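Local atomic coordinates of divalent-cation tolerance protein CutA (Thermotoga maritima, PDB entry 1O5J), a protein that is probably involved in resistance toward heavy metals, works as a homotrimer and is associated with copper ion binding. Residues Met13-Ser18 and Phe93-Glu98; Ile39-Ala44 and Ile66-Glu71. All coordinates share one frame; numbering follows the deposited sequence.

Contact 1: Met13-Ser18 and Phe93-Glu98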
loop_
_atom_site.group_PDB
_atom_site.type_symbol
_atom_site.label_atom_id
_atom_site.label_comp_id
_atom_site.label_asym_id
_atom_site.label_seq_id
_atom_site.Cartn_x
_atom_site.Cartn_y
_atom_site.Cartn_z
HETATM N N MSE A 13 -1.963 6.823 14.531
HETATM C CA MSE A 13 -0.943 6.497 13.555
HETATM C C MSE A 13 -1.367 6.989 12.204
HETATM O O MSE A 13 -2.555 6.944 11.860
HETATM C CB MSE A 13 -0.757 4.986 13.459
HETATM C CG MSE A 13 -0.052 4.547 12.228
HETATM SE SE MSE A 13 0.124 2.628 12.058
HETATM C CE MSE A 13 1.201 2.629 10.512
ATOM N N ILE A 14 -0.381 7.417 11.414
ATOM C CA ILE A 14 -0.631 7.672 10.017
ATOM C C ILE A 14 0.380 6.964 9.147
ATOM O O ILE A 14 1.468 6.575 9.592
ATOM C CB ILE A 14 -0.636 9.174 9.667
ATOM C CG1 ILE A 14 0.728 9.800 9.934
ATOM C CG2 ILE A 14 -1.773 9.904 10.367
ATOM C CD1 ILE A 14 0.892 11.104 9.269
ATOM N N LEU A 15 0.007 6.882 7.876
ATOM C CA LEU A 15 0.826 6.327 6.835
ATOM C C LEU A 15 0.928 7.360 5.723
ATOM O O LEU A 15 -0.083 7.795 5.181
ATOM C CB LEU A 15 0.157 5.057 6.337
ATOM C CG LEU A 15 1.061 3.991 5.791
ATOM C CD1 LEU A 15 2.049 3.550 6.877
ATOM C CD2 LEU A 15 0.168 2.822 5.269
ATOM N N VAL A 16 2.140 7.817 5.455
ATOM C CA VAL A 16 2.404 8.771 4.375
ATOM C C VAL A 16 3.200 8.024 3.283
ATOM O O VAL A 16 4.128 7.276 3.579
ATOM C CB VAL A 16 3.183 9.970 4.913
ATOM C CG1 VAL A 16 3.589 10.942 3.825
ATOM C CG2 VAL A 16 2.360 10.657 5.942
ATOM N N TYR A 17 2.816 8.241 2.028
ATOM C CA TYR A 17 3.424 7.599 0.836
ATOM C C TYR A 17 4.102 8.645 -0.021
ATOM O O TYR A 17 3.551 9.736 -0.242
ATOM C CB TYR A 17 2.308 6.955 0.031
ATOM C CG TYR A 17 2.695 6.090 -1.134
ATOM C CD1 TYR A 17 2.903 6.646 -2.386
ATOM C CD2 TYR A 17 2.796 4.698 -1.011
ATOM C CE1 TYR A 17 3.219 5.841 -3.502
ATOM C CE2 TYR A 17 3.142 3.878 -2.140
ATOM C CZ TYR A 17 3.370 4.477 -3.371
ATOM O OH TYR A 17 3.693 3.739 -4.517
ATOM N N SER A 18 5.291 8.312 -0.520
ATOM C CA SER A 18 5.922 9.090 -1.586
ATOM C C SER A 18 6.736 8.175 -2.497
ATOM O O SER A 18 6.913 6.967 -2.203
ATOM C CB SER A 18 6.773 10.201 -1.018
ATOM O OG SER A 18 7.313 11.071 -2.020
ATOM N N PHE A 93 1.206 11.887 0.063
ATOM C CA PHE A 93 -0.169 11.787 0.532
ATOM C C PHE A 93 -0.247 10.808 1.711
ATOM O O PHE A 93 0.664 9.980 1.941
ATOM C CB PHE A 93 -1.138 11.397 -0.597
ATOM C CG PHE A 93 -0.831 10.065 -1.236
ATOM C CD1 PHE A 93 -1.346 8.892 -0.687
ATOM C CD2 PHE A 93 -0.076 9.992 -2.396
ATOM C CE1 PHE A 93 -1.098 7.673 -1.265
ATOM C CE2 PHE A 93 0.193 8.758 -2.966
ATOM C CZ PHE A 93 -0.319 7.585 -2.395
ATOM N N THR A 94 -1.334 10.928 2.454
ATOM C CA THR A 94 -1.549 10.230 3.720
ATOM C C THR A 94 -2.699 9.243 3.577
ATOM O O THR A 94 -3.796 9.642 3.160
ATOM C CB THR A 94 -1.958 11.303 4.779
ATOM O OG1 THR A 94 -0.856 12.173 4.997
ATOM C CG2 THR A 94 -2.256 10.702 6.177
ATOM N N LEU A 95 -2.478 7.972 3.923
ATOM C CA LEU A 95 -3.606 6.995 4.041
ATOM C C LEU A 95 -4.148 6.944 5.459
ATOM O O LEU A 95 -3.409 7.085 6.421
ATOM C CB LEU A 95 -3.198 5.600 3.574
ATOM C CG LEU A 95 -2.655 5.544 2.136
ATOM C CD1 LEU A 95 -1.973 4.250 1.810
ATOM C CD2 LEU A 95 -3.793 5.776 1.150
ATOM N N LYS A 96 -5.458 6.734 5.562
ATOM C CA LYS A 96 -6.117 6.580 6.822
ATOM C C LYS A 96 -5.935 5.191 7.383
ATOM O O LYS A 96 -6.405 4.225 6.777
ATOM C CB LYS A 96 -7.628 6.782 6.629
ATOM C CG LYS A 96 -8.472 6.435 7.874
ATOM C CD LYS A 96 -9.061 7.675 8.535
ATOM C CE LYS A 96 -10.288 8.213 7.772
ATOM N NZ LYS A 96 -11.650 7.879 8.363
ATOM N N VAL A 97 -5.380 5.133 8.585
ATOM C CA VAL A 97 -5.290 3.919 9.405
ATOM C C VAL A 97 -6.479 3.832 10.410
ATOM O O VAL A 97 -6.754 4.762 11.155
ATOM C CB VAL A 97 -3.974 3.926 10.208
ATOM C CG1 VAL A 97 -3.833 2.631 11.062
ATOM C CG2 VAL A 97 -2.763 4.150 9.287
ATOM N N GLU A 98 -7.120 2.673 10.436
ATOM C CA GLU A 98 -8.298 2.404 11.209
ATOM C C GLU A 98 -7.979 1.871 12.583
ATOM O O GLU A 98 -8.470 2.403 13.576
ATOM C CB GLU A 98 -9.168 1.396 10.453
ATOM C CG GLU A 98 -9.821 2.006 9.252
ATOM C CD GLU A 98 -10.786 3.097 9.651
ATOM O OE1 GLU A 98 -11.841 2.750 10.228
ATOM O OE2 GLU A 98 -10.480 4.296 9.419
HETATM O O HOH W 1 -4.852 7.447 9.943
#
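Tyr17 and Phe93 face each other as a hydrogen-bonded pair where strands 13-20 and 92-100 run antiparallel in the ferredoxin-like sheet. Tyr17 N reaches Phe93 O at 2.8 Å in an almost straight bond (169°), and Phe93 N returns a longer one to Tyr17 O at 3.2 Å. At the next hydrogen-bonded pair, two residues along, Leu95 N bonds Leu15 O at 2.7 Å, and the CA-H of Thr94 leans on that same oxygen. The reciprocal bond is missing: Leu15 N lies 3.7 Å from Leu95 O and has no partner anywhere in the model, with CG2 of Val97 packed nearby. Beyond it the strands splay, and a water spans the gap, donating to Met13 O (3.0 Å) and accepting from Val97 N (2.7 Å). Over this wider end, the extended side chain of Met13, a selenomethionine, crosses Val97 at about a right angle.

The side-chain hydroxyls find their partners elsewhere. Thr94 OG1 bonds Glu74 and Tyr78 of helix 74-84, and Tyr17 OH reaches Asn43 OD1 of the second subunit. The side chains of Tyr17 and Phe93 run side by side, pointing the same way. With CG of Phe93 placed between its backbone N and carbonyl carbon (chi1 60°), the ring comes beneath Tyr17, whose CB sits over its face, 3.9 Å from the centroid. The ring planes, 24° apart, are slid so far that they barely overlap. At the other edge of strand 92-100, Phe93, Thr94 and Leu95 pair antiparallel with a strand of the second subunit. The pairing is thus direct at the Tyr17-Phe93 end, whereas at the Met13-Val97 end it depends on one water and probably pays a cost for the buried, unpartnered amide of Leu15.

Contact 2: Ile39-Ala44 and Ile66-Glu71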
loop_
_atom_site.group_PDB
_atom_site.type_symbol
_atom_site.label_atom_id
_atom_site.label_comp_id
_atom_site.label_asym_id
_atom_site.label_seq_id
_atom_site.Cartn_x
_atom_site.Cartn_y
_atom_site.Cartn_z
ATOM N N ILE A 39 9.456 10.142 11.783
ATOM C CA ILE A 39 8.824 8.869 11.496
ATOM C C ILE A 39 9.418 7.841 12.452
ATOM O O ILE A 39 10.493 8.037 13.024
ATOM C CB ILE A 39 9.056 8.452 10.020
ATOM C CG1 ILE A 39 10.517 8.033 9.798
ATOM C CG2 ILE A 39 8.612 9.592 9.031
ATOM C CD1 ILE A 39 10.780 7.501 8.402
ATOM N N ALA A 40 8.703 6.752 12.639
ATOM C CA ALA A 40 9.160 5.637 13.460
ATOM C C ALA A 40 9.786 4.562 12.581
ATOM O O ALA A 40 10.631 3.786 13.037
ATOM C CB ALA A 40 7.956 5.016 14.177
ATOM N N CYS A 41 9.328 4.476 11.343
ATOM C CA CYS A 41 9.732 3.385 10.479
ATOM C C CYS A 41 9.473 3.798 9.044
ATOM O O CYS A 41 8.586 4.586 8.804
ATOM C CB CYS A 41 8.891 2.129 10.847
ATOM S SG CYS A 41 9.369 0.697 9.896
ATOM N N PHE A 42 10.264 3.306 8.087
ATOM C CA PHE A 42 9.867 3.337 6.679
ATOM C C PHE A 42 9.957 1.946 6.099
ATOM O O PHE A 42 10.727 1.099 6.560
ATOM C CB PHE A 42 10.676 4.324 5.808
ATOM C CG PHE A 42 12.151 3.982 5.670
ATOM C CD1 PHE A 42 12.587 3.141 4.663
ATOM C CD2 PHE A 42 13.080 4.513 6.546
ATOM C CE1 PHE A 42 13.936 2.827 4.546
ATOM C CE2 PHE A 42 14.436 4.217 6.428
ATOM C CZ PHE A 42 14.859 3.407 5.418
ATOM N N ASN A 43 9.133 1.705 5.095
ATOM C CA ASN A 43 9.247 0.520 4.257
ATOM C C ASN A 43 9.286 1.038 2.820
ATOM O O ASN A 43 8.373 1.732 2.395
ATOM C CB ASN A 43 8.028 -0.423 4.350
ATOM C CG ASN A 43 7.796 -1.052 5.707
ATOM O OD1 ASN A 43 6.720 -1.627 5.907
ATOM N ND2 ASN A 43 8.735 -0.928 6.654
ATOM N N ALA A 44 10.317 0.662 2.086
ATOM C CA ALA A 44 10.544 1.093 0.689
ATOM C C ALA A 44 10.607 -0.115 -0.229
ATOM O O ALA A 44 11.056 -1.180 0.181
ATOM C CB ALA A 44 11.831 1.864 0.612
ATOM N N ILE A 66 6.577 3.912 2.231
ATOM C CA ILE A 66 5.592 4.255 3.232
ATOM C C ILE A 66 6.323 4.567 4.515
ATOM O O ILE A 66 7.244 3.842 4.899
ATOM C CB ILE A 66 4.513 3.158 3.453
ATOM C CG1 ILE A 66 5.074 1.857 3.959
ATOM C CG2 ILE A 66 3.705 2.936 2.147
ATOM C CD1 ILE A 66 3.943 0.937 4.456
ATOM N N PHE A 67 5.918 5.673 5.097
ATOM C CA PHE A 67 6.480 6.254 6.298
ATOM C C PHE A 67 5.421 6.144 7.351
ATOM O O PHE A 67 4.261 6.531 7.115
ATOM C CB PHE A 67 6.769 7.716 6.055
ATOM C CG PHE A 67 7.764 7.951 4.970
ATOM C CD1 PHE A 67 9.058 7.474 5.106
ATOM C CD2 PHE A 67 7.417 8.625 3.809
ATOM C CE1 PHE A 67 9.990 7.689 4.105
ATOM C CE2 PHE A 67 8.346 8.863 2.820
ATOM C CZ PHE A 67 9.634 8.362 2.971
ATOM N N LYS A 68 5.775 5.533 8.469
ATOM C CA LYS A 68 4.802 5.292 9.556
ATOM C C LYS A 68 5.093 6.260 10.675
ATOM O O LYS A 68 6.223 6.368 11.104
ATOM C CB LYS A 68 4.903 3.840 9.998
ATOM C CG LYS A 68 4.738 2.845 8.836
ATOM C CD LYS A 68 5.076 1.420 9.243
ATOM C CE LYS A 68 5.372 0.544 8.055
ATOM N NZ LYS A 68 5.613 -0.871 8.554
ATOM N N THR A 69 4.083 6.991 11.139
ATOM C CA THR A 69 4.312 8.007 12.166
ATOM C C THR A 69 3.003 8.348 12.865
ATOM O O THR A 69 2.007 7.653 12.659
ATOM C CB THR A 69 5.032 9.242 11.531
ATOM O OG1 THR A 69 5.535 10.089 12.559
ATOM C CG2 THR A 69 4.087 10.126 10.687
ATOM N N THR A 70 3.015 9.384 13.704
ATOM C CA THR A 70 1.842 9.814 14.392
ATOM C C THR A 70 1.310 11.040 13.685
ATOM O O THR A 70 2.040 11.749 12.965
ATOM C CB THR A 70 2.187 10.140 15.827
ATOM O OG1 THR A 70 3.132 11.219 15.871
ATOM C CG2 THR A 70 2.933 8.975 16.438
ATOM N N GLU A 71 0.035 11.295 13.918
ATOM C CA GLU A 71 -0.672 12.485 13.394
ATOM C C GLU A 71 0.046 13.763 13.754
ATOM O O GLU A 71 0.001 14.753 13.017
ATOM C CB GLU A 71 -2.078 12.562 14.018
ATOM C CG GLU A 71 -2.825 11.240 14.009
ATOM C CD GLU A 71 -4.262 11.354 14.491
ATOM O OE1 GLU A 71 -4.566 12.151 15.414
ATOM O OE2 GLU A 71 -5.093 10.623 13.924
#
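Asn43 and Lys68 meet across the beta hairpin of strands 41-53 and 56-70, the second and third strands in sequence of the ferredoxin-like βαββαβ fold. Lys68 is the side chain to follow. Its CB lies 3.9 Å from Cys41 O, the acceptor of its own backbone N-H. CG, which faces Leu15 of strand 13-20, stands anti to the carbonyl carbon (chi1 -54°), and from there the chain is extended and runs obliquely across from the level of Cys41 to that of Asn43: CD passes CB of Cys41 at 4.2 Å, CE comes 3.3 Å from Asn43 OD1, and NZ donates to that oxygen at 3.0 Å. The ammonium approaches from above the amide's carbonyl plane, 41° out of it. Tyr17 of the third subunit also bonds OD1, so this buried oxygen serves the hairpin and the trimer interface together. The amide's other branch turns back, ND2 donating to Phe42 O.

On the opposite face of the sheet, CD1 of Phe67 packs obliquely against CB of Phe42 and CD1 of Ile39, with Leu33 of helix 23-35 also against the ring. At the hairpin's open end Ala40 N, not the partnerless Cys41 N, donates to Lys68 O at 2.9 Å.

How the contacts relate
Contacts 1 and 2 are the two outer seams of the chain's four-stranded sheet, their centres about 9 Å apart, and the middle seam, between strands 13-20 and 56-70, joins them. There Ile14 N lies 2.7 Å from Thr69 O and Val16 O lies 2.8 Å from Phe67 N, both probable hydrogen bonds. Side chains meet as well: Leu15 CD1 packs 3.4 Å from Lys68 CG, linking the apolar face of contact 1 to the aliphatic stem of the lysine in contact 2. In sequence, 39-44 and 66-71 both fall between 13-18 and 93-98. Both contacts touch the third subunit, and strands 41-53 and 92-100, at the outer edges of the chain's sheet, continue it into neighbouring subunits.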